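Local coordinates for McyG protein (PDB 4R0M) that probably activates a phenylpropanoid-type acid as its acyl-adenylate during microcystin synthesis, and here holds phenylalanyl-adenylate in its adenylation domain, at residues W16-S20 and L171-A177; Q53-V57 and R159-I165; N282-L288 and I319-H323; V500-R504 and A516-P520. One frame throughout, in Å; residues are numbered along the deposited sequence.

Interaction 1 of 4, residues W16-S20 and L171-A177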
loop_
_atom_site.group_PDB
_atom_site.type_symbol
_atom_site.label_atom_id
_atom_site.label_comp_id
_atom_site.label_asym_id
_atom_site.label_seq_id
_atom_site.Cartn_x
_atom_site.Cartn_y
_atom_site.Cartn_z
ATOM N N TRP A 16 10.318 23.339 8.896
ATOM C CA TRP A 16 9.012 23.989 8.788
ATOM C C TRP A 16 8.639 24.369 7.381
ATOM O O TRP A 16 7.990 25.389 7.149
ATOM C CB TRP A 16 8.930 25.185 9.730
ATOM C CG TRP A 16 8.929 24.782 11.184
ATOM C CD1 TRP A 16 9.899 25.061 12.142
ATOM C CD2 TRP A 16 7.911 23.990 11.891
ATOM N NE1 TRP A 16 9.556 24.521 13.355
ATOM C CE2 TRP A 16 8.378 23.866 13.276
ATOM C CE3 TRP A 16 6.705 23.395 11.530
ATOM C CZ2 TRP A 16 7.653 23.176 14.237
ATOM C CZ3 TRP A 16 5.985 22.701 12.509
ATOM C CH2 TRP A 16 6.450 22.594 13.829
ATOM N N ARG A 17 9.041 23.533 6.430
ATOM C CA ARG A 17 8.678 23.711 5.030
ATOM C C ARG A 17 7.233 23.284 4.775
ATOM O O ARG A 17 6.683 22.459 5.504
ATOM C CB ARG A 17 9.609 22.889 4.134
ATOM C CG ARG A 17 10.988 23.485 3.905
ATOM C CD ARG A 17 11.862 22.508 3.131
ATOM N NE ARG A 17 12.933 23.181 2.401
ATOM C CZ ARG A 17 12.831 23.628 1.150
ATOM N NH1 ARG A 17 11.703 23.481 0.468
ATOM N NH2 ARG A 17 13.867 24.227 0.576
ATOM N N THR A 18 6.624 23.866 3.746
ATOM C CA THR A 18 5.351 23.383 3.219
ATOM C C THR A 18 5.631 22.623 1.928
ATOM O O THR A 18 6.755 22.652 1.418
ATOM C CB THR A 18 4.368 24.530 2.915
ATOM O OG1 THR A 18 4.933 25.399 1.927
ATOM C CG2 THR A 18 4.041 25.319 4.178
ATOM N N LEU A 19 4.611 21.953 1.399
ATOM C CA LEU A 19 4.759 21.195 0.158
ATOM C C LEU A 19 5.060 22.090 -1.048
ATOM O O LEU A 19 5.824 21.704 -1.932
ATOM C CB LEU A 19 3.527 20.317 -0.098
ATOM C CG LEU A 19 3.355 19.105 0.827
ATOM C CD1 LEU A 19 1.952 18.530 0.711
ATOM C CD2 LEU A 19 4.398 18.033 0.546
ATOM N N SER A 20 4.471 23.283 -1.069
ATOM C CA SER A 20 4.702 24.249 -2.146
ATOM C C SER A 20 6.166 24.695 -2.237
ATOM O O SER A 20 6.725 24.776 -3.332
ATOM C CB SER A 20 3.771 25.456 -2.008
ATOM O OG SER A 20 3.638 25.842 -0.657
ATOM N N LEU A 171 1.143 28.955 3.501
ATOM C CA LEU A 171 0.426 27.970 4.304
ATOM C C LEU A 171 1.141 27.622 5.605
ATOM O O LEU A 171 2.368 27.721 5.705
ATOM C CB LEU A 171 0.184 26.696 3.486
ATOM C CG LEU A 171 -0.498 26.840 2.121
ATOM C CD1 LEU A 171 -0.198 25.629 1.247
ATOM C CD2 LEU A 171 -1.999 27.057 2.264
ATOM N N ASP A 172 0.355 27.220 6.601
ATOM C CA ASP A 172 0.884 26.676 7.841
ATOM C C ASP A 172 1.217 25.204 7.603
ATOM O O ASP A 172 0.348 24.436 7.189
ATOM C CB ASP A 172 -0.158 26.808 8.955
ATOM C CG ASP A 172 0.426 26.619 10.345
ATOM O OD1 ASP A 172 1.326 25.772 10.529
ATOM O OD2 ASP A 172 -0.034 27.321 11.269
ATOM N N PRO A 173 2.479 24.806 7.850
ATOM C CA PRO A 173 2.851 23.394 7.710
ATOM C C PRO A 173 2.092 22.464 8.668
ATOM O O PRO A 173 2.060 21.248 8.444
ATOM C CB PRO A 173 4.357 23.385 8.017
ATOM C CG PRO A 173 4.624 24.668 8.729
ATOM C CD PRO A 173 3.643 25.651 8.169
ATOM N N GLN A 174 1.486 23.035 9.709
ATOM C CA GLN A 174 0.671 22.275 10.666
ATOM C C GLN A 174 -0.780 22.094 10.202
ATOM O O GLN A 174 -1.555 21.374 10.834
ATOM C CB GLN A 174 0.708 22.920 12.059
ATOM C CG GLN A 174 2.052 22.834 12.777
ATOM C CD GLN A 174 2.331 21.464 13.377
ATOM O OE1 GLN A 174 2.321 20.445 12.679
ATOM N NE2 GLN A 174 2.598 21.436 14.679
ATOM N N ASP A 175 -1.148 22.757 9.109
ATOM C CA ASP A 175 -2.462 22.569 8.504
ATOM C C ASP A 175 -2.497 21.273 7.710
ATOM O O ASP A 175 -1.463 20.807 7.222
ATOM C CB ASP A 175 -2.817 23.742 7.584
ATOM C CG ASP A 175 -3.185 25.002 8.348
ATOM O OD1 ASP A 175 -3.505 24.915 9.553
ATOM O OD2 ASP A 175 -3.161 26.088 7.734
ATOM N N ALA A 176 -3.691 20.698 7.586
ATOM C CA ALA A 176 -3.912 19.506 6.773
ATOM C C ALA A 176 -3.526 19.762 5.319
ATOM O O ALA A 176 -3.881 20.794 4.745
ATOM C CB ALA A 176 -5.364 19.064 6.864
ATOM N N ALA A 177 -2.790 18.819 4.741
ATOM C CA ALA A 177 -2.369 18.902 3.346
ATOM C C ALA A 177 -2.907 17.730 2.527
ATOM O O ALA A 177 -3.060 17.833 1.311
ATOM C CB ALA A 177 -0.851 18.954 3.255
#

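Interaction 2 of 4, residues Q53-V57 and R159-I165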
loop_
_atom_site.group_PDB
_atom_site.type_symbol
_atom_site.label_atom_id
_atom_site.label_comp_id
_atom_site.label_asym_id
_atom_site.label_seq_id
_atom_site.Cartn_x
_atom_site.Cartn_y
_atom_site.Cartn_z
ATOM N N GLN A 53 4.338 24.256 -13.382
ATOM C CA GLN A 53 3.563 25.076 -14.316
ATOM C C GLN A 53 2.211 24.444 -14.636
ATOM O O GLN A 53 1.202 25.144 -14.729
ATOM C CB GLN A 53 4.344 25.343 -15.611
ATOM C CG GLN A 53 5.578 26.233 -15.470
ATOM C CD GLN A 53 5.280 27.626 -14.930
ATOM O OE1 GLN A 53 4.218 28.199 -15.178
ATOM N NE2 GLN A 53 6.233 28.182 -14.190
ATOM N N ASP A 54 2.203 23.121 -14.799
ATOM C CA ASP A 54 0.982 22.357 -15.066
ATOM C C ASP A 54 0.017 22.445 -13.880
ATOM O O ASP A 54 -1.180 22.684 -14.058
ATOM C CB ASP A 54 1.337 20.898 -15.373
ATOM C CG ASP A 54 0.194 20.122 -16.015
ATOM O OD1 ASP A 54 -0.825 20.726 -16.416
ATOM O OD2 ASP A 54 0.329 18.884 -16.124
ATOM N N ALA A 55 0.557 22.270 -12.676
ATOM C CA ALA A 55 -0.216 22.375 -11.440
ATOM C C ALA A 55 -0.909 23.734 -11.278
ATOM O O ALA A 55 -2.067 23.791 -10.862
ATOM C CB ALA A 55 0.668 22.076 -10.237
ATOM N N LEU A 56 -0.203 24.814 -11.617
ATOM C CA LEU A 56 -0.760 26.173 -11.543
ATOM C C LEU A 56 -1.964 26.364 -12.462
ATOM O O LEU A 56 -2.931 27.037 -12.094
ATOM C CB LEU A 56 0.308 27.227 -11.871
ATOM C CG LEU A 56 1.415 27.538 -10.859
ATOM C CD1 LEU A 56 2.384 28.556 -11.441
ATOM C CD2 LEU A 56 0.846 28.044 -9.541
ATOM N N VAL A 57 -1.890 25.775 -13.655
ATOM C CA VAL A 57 -2.975 25.843 -14.636
ATOM C C VAL A 57 -4.207 25.106 -14.113
ATOM O O VAL A 57 -5.318 25.635 -14.168
ATOM C CB VAL A 57 -2.548 25.269 -16.011
ATOM C CG1 VAL A 57 -3.719 25.252 -16.985
ATOM C CG2 VAL A 57 -1.393 26.074 -16.596
ATOM N N ARG A 159 -7.285 22.050 -17.350
ATOM C CA ARG A 159 -6.107 22.503 -18.087
ATOM C C ARG A 159 -6.456 23.536 -19.166
ATOM O O ARG A 159 -5.577 24.249 -19.655
ATOM C CB ARG A 159 -5.380 21.314 -18.723
ATOM C CG ARG A 159 -4.551 20.486 -17.755
ATOM C CD ARG A 159 -3.598 19.565 -18.500
ATOM N NE ARG A 159 -2.677 18.879 -17.596
ATOM C CZ ARG A 159 -2.741 17.588 -17.280
ATOM N NH1 ARG A 159 -3.685 16.813 -17.797
ATOM N NH2 ARG A 159 -1.851 17.065 -16.447
ATOM N N LYS A 160 -7.722 23.650 -19.473
ATOM C CA LYS A 160 -8.193 24.571 -20.454
ATOM C C LYS A 160 -8.491 25.922 -19.896
ATOM O O LYS A 160 -8.778 26.830 -20.628
ATOM C CB LYS A 160 -9.475 24.051 -21.045
ATOM C CG LYS A 160 -9.325 22.845 -21.912
ATOM C CD LYS A 160 -10.642 22.584 -22.575
ATOM C CE LYS A 160 -10.705 21.201 -23.169
ATOM N NZ LYS A 160 -9.751 20.988 -24.280
ATOM N N ALA A 161 -8.435 26.051 -18.590
ATOM C CA ALA A 161 -8.865 27.261 -17.953
ATOM C C ALA A 161 -8.020 28.430 -18.379
ATOM O O ALA A 161 -6.793 28.335 -18.537
ATOM C CB ALA A 161 -8.845 27.125 -16.453
ATOM N N PRO A 162 -8.713 29.511 -18.723
ATOM C CA PRO A 162 -7.979 30.694 -19.135
ATOM C C PRO A 162 -7.243 30.920 -17.860
ATOM O O PRO A 162 -7.860 30.993 -16.795
ATOM C CB PRO A 162 -9.076 31.738 -19.312
ATOM C CG PRO A 162 -10.134 31.327 -18.347
ATOM C CD PRO A 162 -10.095 29.825 -18.315
ATOM N N SER A 163 -5.933 31.015 -17.939
ATOM C CA SER A 163 -5.196 30.947 -16.726
ATOM C C SER A 163 -4.816 32.325 -16.244
ATOM O O SER A 163 -3.838 32.926 -16.673
ATOM C CB SER A 163 -4.002 30.035 -16.895
ATOM O OG SER A 163 -4.412 28.878 -17.572
ATOM N N LYS A 164 -5.624 32.784 -15.296
ATOM C CA LYS A 164 -5.550 34.110 -14.774
ATOM C C LYS A 164 -4.853 33.812 -13.472
ATOM O O LYS A 164 -5.426 33.866 -12.394
ATOM C CB LYS A 164 -6.944 34.671 -14.477
ATOM C CG LYS A 164 -7.877 34.941 -15.640
ATOM C CD LYS A 164 -9.192 35.465 -15.073
ATOM C CE LYS A 164 -10.239 35.812 -16.119
ATOM N NZ LYS A 164 -11.505 36.293 -15.492
ATOM N N ILE A 165 -3.591 33.451 -13.572
ATOM C CA ILE A 165 -2.951 32.943 -12.357
ATOM C C ILE A 165 -2.562 34.067 -11.393
ATOM O O ILE A 165 -1.886 35.028 -11.771
ATOM C CB ILE A 165 -1.722 32.058 -12.684
ATOM C CG1 ILE A 165 -2.049 31.073 -13.817
ATOM C CG2 ILE A 165 -1.255 31.308 -11.441
ATOM C CD1 ILE A 165 -0.839 30.552 -14.567
#

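Interaction 3 of 4, residues N282-L288 and I319-H323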
loop_
_atom_site.group_PDB
_atom_site.type_symbol
_atom_site.label_atom_id
_atom_site.label_comp_id
_atom_site.label_asym_id
_atom_site.label_seq_id
_atom_site.Cartn_x
_atom_site.Cartn_y
_atom_site.Cartn_z
ATOM N N ASN A 282 9.791 -14.635 -8.109
ATOM C CA ASN A 282 10.227 -16.005 -7.826
ATOM C C ASN A 282 9.574 -17.048 -8.735
ATOM O O ASN A 282 10.198 -18.052 -9.072
ATOM C CB ASN A 282 9.995 -16.361 -6.351
ATOM C CG ASN A 282 10.842 -15.524 -5.404
ATOM O OD1 ASN A 282 11.710 -14.760 -5.829
ATOM N ND2 ASN A 282 10.591 -15.668 -4.108
ATOM N N GLN A 283 8.329 -16.792 -9.140
ATOM C CA GLN A 283 7.611 -17.649 -10.093
ATOM C C GLN A 283 8.285 -17.679 -11.465
ATOM O O GLN A 283 8.102 -18.624 -12.236
ATOM C CB GLN A 283 6.153 -17.195 -10.251
ATOM C CG GLN A 283 5.297 -17.311 -8.997
ATOM C CD GLN A 283 4.986 -18.748 -8.622
ATOM O OE1 GLN A 283 5.616 -19.316 -7.733
ATOM N NE2 GLN A 283 4.013 -19.344 -9.306
ATOM N N GLN A 284 9.062 -16.638 -11.760
ATOM C CA GLN A 284 9.744 -16.503 -13.048
ATOM C C GLN A 284 11.180 -17.037 -13.008
ATOM O O GLN A 284 11.985 -16.725 -13.886
ATOM C CB GLN A 284 9.739 -15.036 -13.496
ATOM C CG GLN A 284 8.357 -14.401 -13.589
ATOM C CD GLN A 284 7.610 -14.787 -14.852
ATOM O OE1 GLN A 284 8.149 -14.711 -15.958
ATOM N NE2 GLN A 284 6.356 -15.191 -14.695
ATOM N N ALA A 285 11.489 -17.849 -11.999
ATOM C CA ALA A 285 12.839 -18.397 -11.803
ATOM C C ALA A 285 13.391 -19.124 -13.032
ATOM O O ALA A 285 14.584 -19.025 -13.331
ATOM C CB ALA A 285 12.870 -19.311 -10.586
ATOM N N GLU A 286 12.518 -19.844 -13.736
ATOM C CA GLU A 286 12.893 -20.615 -14.920
ATOM C C GLU A 286 13.404 -19.728 -16.061
ATOM O O GLU A 286 14.523 -19.919 -16.542
ATOM C CB GLU A 286 11.714 -21.488 -15.385
ATOM C CG GLU A 286 11.953 -22.290 -16.662
ATOM C CD GLU A 286 13.073 -23.314 -16.542
ATOM O OE1 GLU A 286 13.287 -23.857 -15.434
ATOM O OE2 GLU A 286 13.741 -23.580 -17.564
ATOM N N GLU A 287 12.585 -18.764 -16.478
ATOM C CA GLU A 287 12.944 -17.841 -17.563
ATOM C C GLU A 287 14.070 -16.870 -17.189
ATOM O O GLU A 287 14.688 -16.266 -18.067
ATOM C CB GLU A 287 11.717 -17.076 -18.088
ATOM C CG GLU A 287 10.698 -16.674 -17.032
ATOM C CD GLU A 287 9.659 -17.755 -16.780
ATOM O OE1 GLU A 287 8.693 -17.844 -17.567
ATOM O OE2 GLU A 287 9.807 -18.511 -15.795
ATOM N N LEU A 288 14.336 -16.734 -15.891
ATOM C CA LEU A 288 15.433 -15.902 -15.395
ATOM C C LEU A 288 16.796 -16.597 -15.473
ATOM O O LEU A 288 17.825 -15.999 -15.146
ATOM C CB LEU A 288 15.151 -15.435 -13.962
ATOM C CG LEU A 288 14.249 -14.207 -13.797
ATOM C CD1 LEU A 288 13.702 -14.130 -12.380
ATOM C CD2 LEU A 288 14.985 -12.924 -14.161
ATOM N N ILE A 319 17.932 -16.027 -6.500
ATOM C CA ILE A 319 17.616 -15.874 -7.917
ATOM C C ILE A 319 18.285 -14.630 -8.509
ATOM O O ILE A 319 18.863 -14.689 -9.597
ATOM C CB ILE A 319 16.087 -15.820 -8.156
ATOM C CG1 ILE A 319 15.434 -17.158 -7.790
ATOM C CG2 ILE A 319 15.774 -15.465 -9.605
ATOM C CD1 ILE A 319 13.930 -17.088 -7.612
ATOM N N LEU A 320 18.221 -13.515 -7.782
ATOM C CA LEU A 320 18.604 -12.217 -8.339
ATOM C C LEU A 320 20.031 -11.743 -8.053
ATOM O O LEU A 320 20.489 -10.782 -8.672
ATOM C CB LEU A 320 17.580 -11.136 -7.963
ATOM C CG LEU A 320 16.206 -11.201 -8.644
ATOM C CD1 LEU A 320 15.449 -9.908 -8.405
ATOM C CD2 LEU A 320 16.309 -11.473 -10.138
ATOM N N GLU A 321 20.737 -12.410 -7.140
ATOM C CA GLU A 321 22.163 -12.127 -6.946
ATOM C C GLU A 321 22.963 -12.529 -8.192
ATOM O O GLU A 321 24.036 -11.987 -8.453
ATOM C CB GLU A 321 22.719 -12.793 -5.677
ATOM C CG GLU A 321 22.920 -14.300 -5.759
ATOM C CD GLU A 321 23.781 -14.840 -4.630
ATOM O OE1 GLU A 321 23.428 -14.629 -3.450
ATOM O OE2 GLU A 321 24.812 -15.482 -4.925
ATOM N N LYS A 322 22.413 -13.472 -8.957
ATOM C CA LYS A 322 22.962 -13.870 -10.253
ATOM C C LYS A 322 22.661 -12.816 -11.322
ATOM O O LYS A 322 23.052 -12.961 -12.483
ATOM C CB LYS A 322 22.387 -15.227 -10.677
ATOM C CG LYS A 322 22.704 -16.369 -9.723
ATOM C CD LYS A 322 22.128 -17.686 -10.218
ATOM C CE LYS A 322 22.590 -18.843 -9.347
ATOM N NZ LYS A 322 22.242 -20.161 -9.950
ATOM N N HIS A 323 21.955 -11.763 -10.917
ATOM C CA HIS A 323 21.609 -10.652 -11.799
ATOM C C HIS A 323 22.117 -9.353 -11.238
ATOM O O HIS A 323 21.533 -8.287 -11.462
ATOM C CB HIS A 323 20.103 -10.612 -12.027
ATOM C CG HIS A 323 19.577 -11.812 -12.769
ATOM N ND1 HIS A 323 19.213 -11.761 -14.060
ATOM C CD2 HIS A 323 19.385 -13.129 -12.358
ATOM C CE1 HIS A 323 18.799 -12.976 -14.456
ATOM N NE2 HIS A 323 18.906 -13.813 -13.413
#

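Interaction 4 of 4, residues V500-R504 and A516-P520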
loop_
_atom_site.group_PDB
_atom_site.type_symbol
_atom_site.label_atom_id
_atom_site.label_comp_id
_atom_site.label_asym_id
_atom_site.label_seq_id
_atom_site.Cartn_x
_atom_site.Cartn_y
_atom_site.Cartn_z
ATOM N N VAL A 500 -7.679 -28.362 -4.409
ATOM C CA VAL A 500 -8.306 -28.304 -3.081
ATOM C C VAL A 500 -7.755 -29.416 -2.186
ATOM O O VAL A 500 -7.295 -29.157 -1.069
ATOM C CB VAL A 500 -9.848 -28.409 -3.164
ATOM C CG1 VAL A 500 -10.467 -28.506 -1.776
ATOM C CG2 VAL A 500 -10.429 -27.224 -3.923
ATOM N N ARG A 501 -7.796 -30.644 -2.698
ATOM C CA ARG A 501 -7.252 -31.808 -2.007
ATOM C C ARG A 501 -5.747 -31.646 -1.787
ATOM O O ARG A 501 -5.229 -31.951 -0.711
ATOM C CB ARG A 501 -7.538 -33.078 -2.814
ATOM C CG ARG A 501 -7.539 -34.357 -1.991
ATOM C CD ARG A 501 -7.642 -35.603 -2.864
ATOM N NE ARG A 501 -8.941 -35.750 -3.528
ATOM C CZ ARG A 501 -10.047 -36.211 -2.943
ATOM N NH1 ARG A 501 -10.042 -36.565 -1.664
ATOM N NH2 ARG A 501 -11.170 -36.309 -3.641
ATOM N N LYS A 502 -5.062 -31.144 -2.812
ATOM C CA LYS A 502 -3.620 -30.928 -2.776
ATOM C C LYS A 502 -3.212 -29.877 -1.741
ATOM O O LYS A 502 -2.129 -29.966 -1.161
ATOM C CB LYS A 502 -3.123 -30.527 -4.164
ATOM C CG LYS A 502 -1.734 -31.042 -4.508
ATOM C CD LYS A 502 -1.527 -31.110 -6.016
ATOM C CE LYS A 502 -2.309 -32.258 -6.642
ATOM N NZ LYS A 502 -2.315 -32.194 -8.130
ATOM N N ILE A 503 -4.082 -28.895 -1.512
ATOM C CA ILE A 503 -3.842 -27.849 -0.514
ATOM C C ILE A 503 -3.954 -28.403 0.909
ATOM O O ILE A 503 -3.063 -28.185 1.734
ATOM C CB ILE A 503 -4.774 -26.624 -0.717
ATOM C CG1 ILE A 503 -4.381 -25.864 -1.986
ATOM C CG2 ILE A 503 -4.711 -25.680 0.479
ATOM C CD1 ILE A 503 -5.451 -24.936 -2.523
ATOM N N ARG A 504 -5.037 -29.129 1.183
ATOM C CA ARG A 504 -5.285 -29.698 2.510
ATOM C C ARG A 504 -4.142 -30.594 2.995
ATOM O O ARG A 504 -3.680 -30.447 4.128
ATOM C CB ARG A 504 -6.606 -30.471 2.536
ATOM C CG ARG A 504 -7.194 -30.633 3.931
ATOM C CD ARG A 504 -8.416 -31.544 3.949
ATOM N NE ARG A 504 -9.384 -31.243 2.891
ATOM C CZ ARG A 504 -10.313 -30.292 2.956
ATOM N NH1 ARG A 504 -10.416 -29.517 4.027
ATOM N NH2 ARG A 504 -11.142 -30.112 1.937
ATOM N N ALA A 516 -10.190 -26.692 7.566
ATOM C CA ALA A 516 -11.543 -27.240 7.581
ATOM C C ALA A 516 -12.211 -27.046 6.220
ATOM O O ALA A 516 -12.854 -27.963 5.701
ATOM C CB ALA A 516 -12.369 -26.603 8.685
ATOM N N TYR A 517 -12.036 -25.855 5.645
ATOM C CA TYR A 517 -12.576 -25.537 4.324
ATOM C C TYR A 517 -11.519 -24.906 3.423
ATOM O O TYR A 517 -10.720 -24.083 3.872
ATOM C CB TYR A 517 -13.781 -24.598 4.438
ATOM C CG TYR A 517 -14.893 -25.107 5.329
ATOM C CD1 TYR A 517 -15.846 -26.005 4.845
ATOM C CD2 TYR A 517 -14.997 -24.685 6.655
ATOM C CE1 TYR A 517 -16.868 -26.472 5.659
ATOM C CE2 TYR A 517 -16.015 -25.144 7.477
ATOM C CZ TYR A 517 -16.947 -26.036 6.972
ATOM O OH TYR A 517 -17.958 -26.495 7.784
ATOM N N VAL A 518 -11.521 -25.308 2.155
ATOM C CA VAL A 518 -10.648 -24.720 1.143
ATOM C C VAL A 518 -11.510 -24.269 -0.031
ATOM O O VAL A 518 -12.034 -25.095 -0.783
ATOM C CB VAL A 518 -9.552 -25.702 0.662
ATOM C CG1 VAL A 518 -8.633 -25.032 -0.349
ATOM C CG2 VAL A 518 -8.737 -26.224 1.835
ATOM N N ILE A 519 -11.651 -22.954 -0.182
ATOM C CA ILE A 519 -12.581 -22.376 -1.151
ATOM C C ILE A 519 -11.873 -21.678 -2.318
ATOM O O ILE A 519 -11.188 -20.669 -2.122
ATOM C CB ILE A 519 -13.552 -21.379 -0.481
ATOM C CG1 ILE A 519 -14.101 -21.952 0.833
ATOM C CG2 ILE A 519 -14.678 -21.012 -1.441
ATOM C CD1 ILE A 519 -14.426 -20.907 1.879
ATOM N N PRO A 520 -12.038 -22.218 -3.541
ATOM C CA PRO A 520 -11.575 -21.558 -4.759
ATOM C C PRO A 520 -12.386 -20.298 -5.034
ATOM O O PRO A 520 -13.588 -20.258 -4.752
ATOM C CB PRO A 520 -11.843 -22.599 -5.853
ATOM C CG PRO A 520 -11.953 -23.901 -5.138
ATOM C CD PRO A 520 -12.579 -23.558 -3.822
#

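Interaction 1 of 4, residues W16-S20 and L171-A177
Trp16 lays its indole obliquely across Pro173 and the start of the Gln174 side chain, with Trp16 CE3 3.7 Å from Pro173 CG and Trp16 CZ3 3.9 Å from Gln174 CG; the same indole also stacks with His197. What it covers is a type I beta turn, Asp172 to Asp175, closed by a backbone hydrogen bond from Asp175 N to Asp172 O of 3.0 Å. An Asx turn reinforces it: Gln174 N donates to Asp172 OD1 at 2.9 Å. Facing the turn is the start of helix 19-27, with Thr18 as N-cap. No hydrogen bond joins the two segments, so shape does the work. The backbone follows the turn closely enough to bring Arg17 O within 3.5 Å of Pro173 CB. Thr18 turns its methyl to the turn, CG2 lying 3.3 Å from Leu171 O and 4.0 Å from Pro173 CD. Beyond it, segment 171-177 runs into strand 176-182, which pairs with strand 190-195; in adenylation domains of this family such a hairpin carries the glycine-rich phosphate-binding loop, and the sequence here is consistent with that. Leu19 reaches the beginning of the strand, its CD1 3.8 Å from Ala177 CB, and also packs on Trp88 and Phe91 of helix 80-93. On the other branch of the threonine, Thr18 OG1 and Ser20 OG share a hydrogen bond of 2.9 Å.

Interaction 2 of 4, residues Q53-V57 and R159-I165
This is a surface contact in which a loop wraps one flank of helix 48-64, held by a salt bridge at one end and by apolar side chains at the other. The loop follows helix 155-158, just after strand 152-154 at the edge of a four-stranded parallel sheet. Arg159 meets Asp54 in a bidentate pair: Arg159 NE donates to Asp54 OD1 at 2.9 Å and Arg159 NH2 to Asp54 OD2 at 2.9 Å, with the carboxylate near the plane of the guanidinium. Neither charge is exclusive to the other, for Arg159 NH1 also bridges to Asp82, and Gln46 donates to Asp54 OD2. Next along, Val57 fills the bend of the loop, its CG1 3.4 Å from Arg159 O and 3.7 Å from Ser163 OG. Ser163 OG donates to Ala161 O at 2.6 Å, tightening that bend. Farther on, Ile165 CG2 comes within a loose 4.3 Å of Leu56 CD2. Asp82 belongs to helix 80-93, so Arg159 ties the loop to two helices at once. The result is a connection held against helices 48-64 and 80-93 of the alpha/beta fold, here in the large N-terminal part of an ANL-family adenylation domain.

Interaction 3 of 4, residues N282-L288 and I319-H323
Ile319, near the end of helix 310-320, points toward the connection that leaves helix 275-282 through a type I turn, Asn282 to Ala285. Both helices belong to successive beta-alpha units of the large mixed sheet, in which strands 270-273, 300-303 and 330-336 run parallel side by side. The isoleucine's CD1 lies 3.9 Å from Ala285 CB and 3.7 Å from Asn282 OD1, while Ile319 CG2 meets Leu288 CD1 at 3.7 Å. Asn282 uses its ND2 on Thr312 O, which ties it to the same helix. Leu320 adds a looser touch, its CD2 4.3 Å from Leu288 CD1, and helix 258-265 covers both leucines with Leu260. The chain then turns, His323 N donating to Leu320 O at 2.9 Å, and this brings the imidazole back to the first segment. His323 ND1 accepts from Tyr293 N. The ring's CE1 lies 3.8 Å from Leu288 CD2, and at its edge His323 NE2 makes a weak hydrogen bond to Leu288 O, 3.0 Å long with an angle of 127°.

Interaction 4 of 4, residues V500-R504 and A516-P520
Val518 is the knob here, pushed from strand 517-520 into a hollow on helix 498-511 framed by Val500, Ile503 and Arg504. Val500 forms one wall, its CG1 3.8 Å from Val518 CB; Ile503 forms another, its CD1 3.9 Å from Val518 CG1. The third is the guanidinium of Arg504, which lies with one face over Val518 CG2, 4.3 Å from Arg504 NH1. The strand follows helix 498-511 in a beta-alpha-beta crossover from strand 479-486, and the two strands lie parallel and adjacent. The axis of residues 500-504 and that of strand 517-520 come within 8.9 Å, their N-to-C directions 139° apart. Further along, the Pro520 ring sits against the other branch of Val500, Pro520 CG to Val500 CG2 measuring 3.9 Å, while Phe486 touches Ile503, Val518 and Pro520. Ile519 points away from this helix and meets Ile552 of helix 549-558. At the other end Arg504 NH1 gives a weak hydrogen bond to Ala516 O, 3.3 Å long at 138°.

Overall arrangement
Interactions 1 and 2 lie on the same side of the molecule, with centres 22 Å apart and nearest atoms about 8 Å apart. The chain of interaction 2 falls wholly between the two segments of interaction 1, and both contacts lean on helix 80-93. Interaction 3 follows, 44 Å from interaction 1 between centres, among the beta-alpha units of the large mixed sheet. Interaction 4 comes last, in the three-stranded sheet near the end of the model, 29 Å from interaction 3 and 57 Å from interaction 2 between centres. The first three lie in the large N-terminal part and the fourth in the small C-terminal lobe, which ANL enzymes typically reorient between adenylation and thiolation.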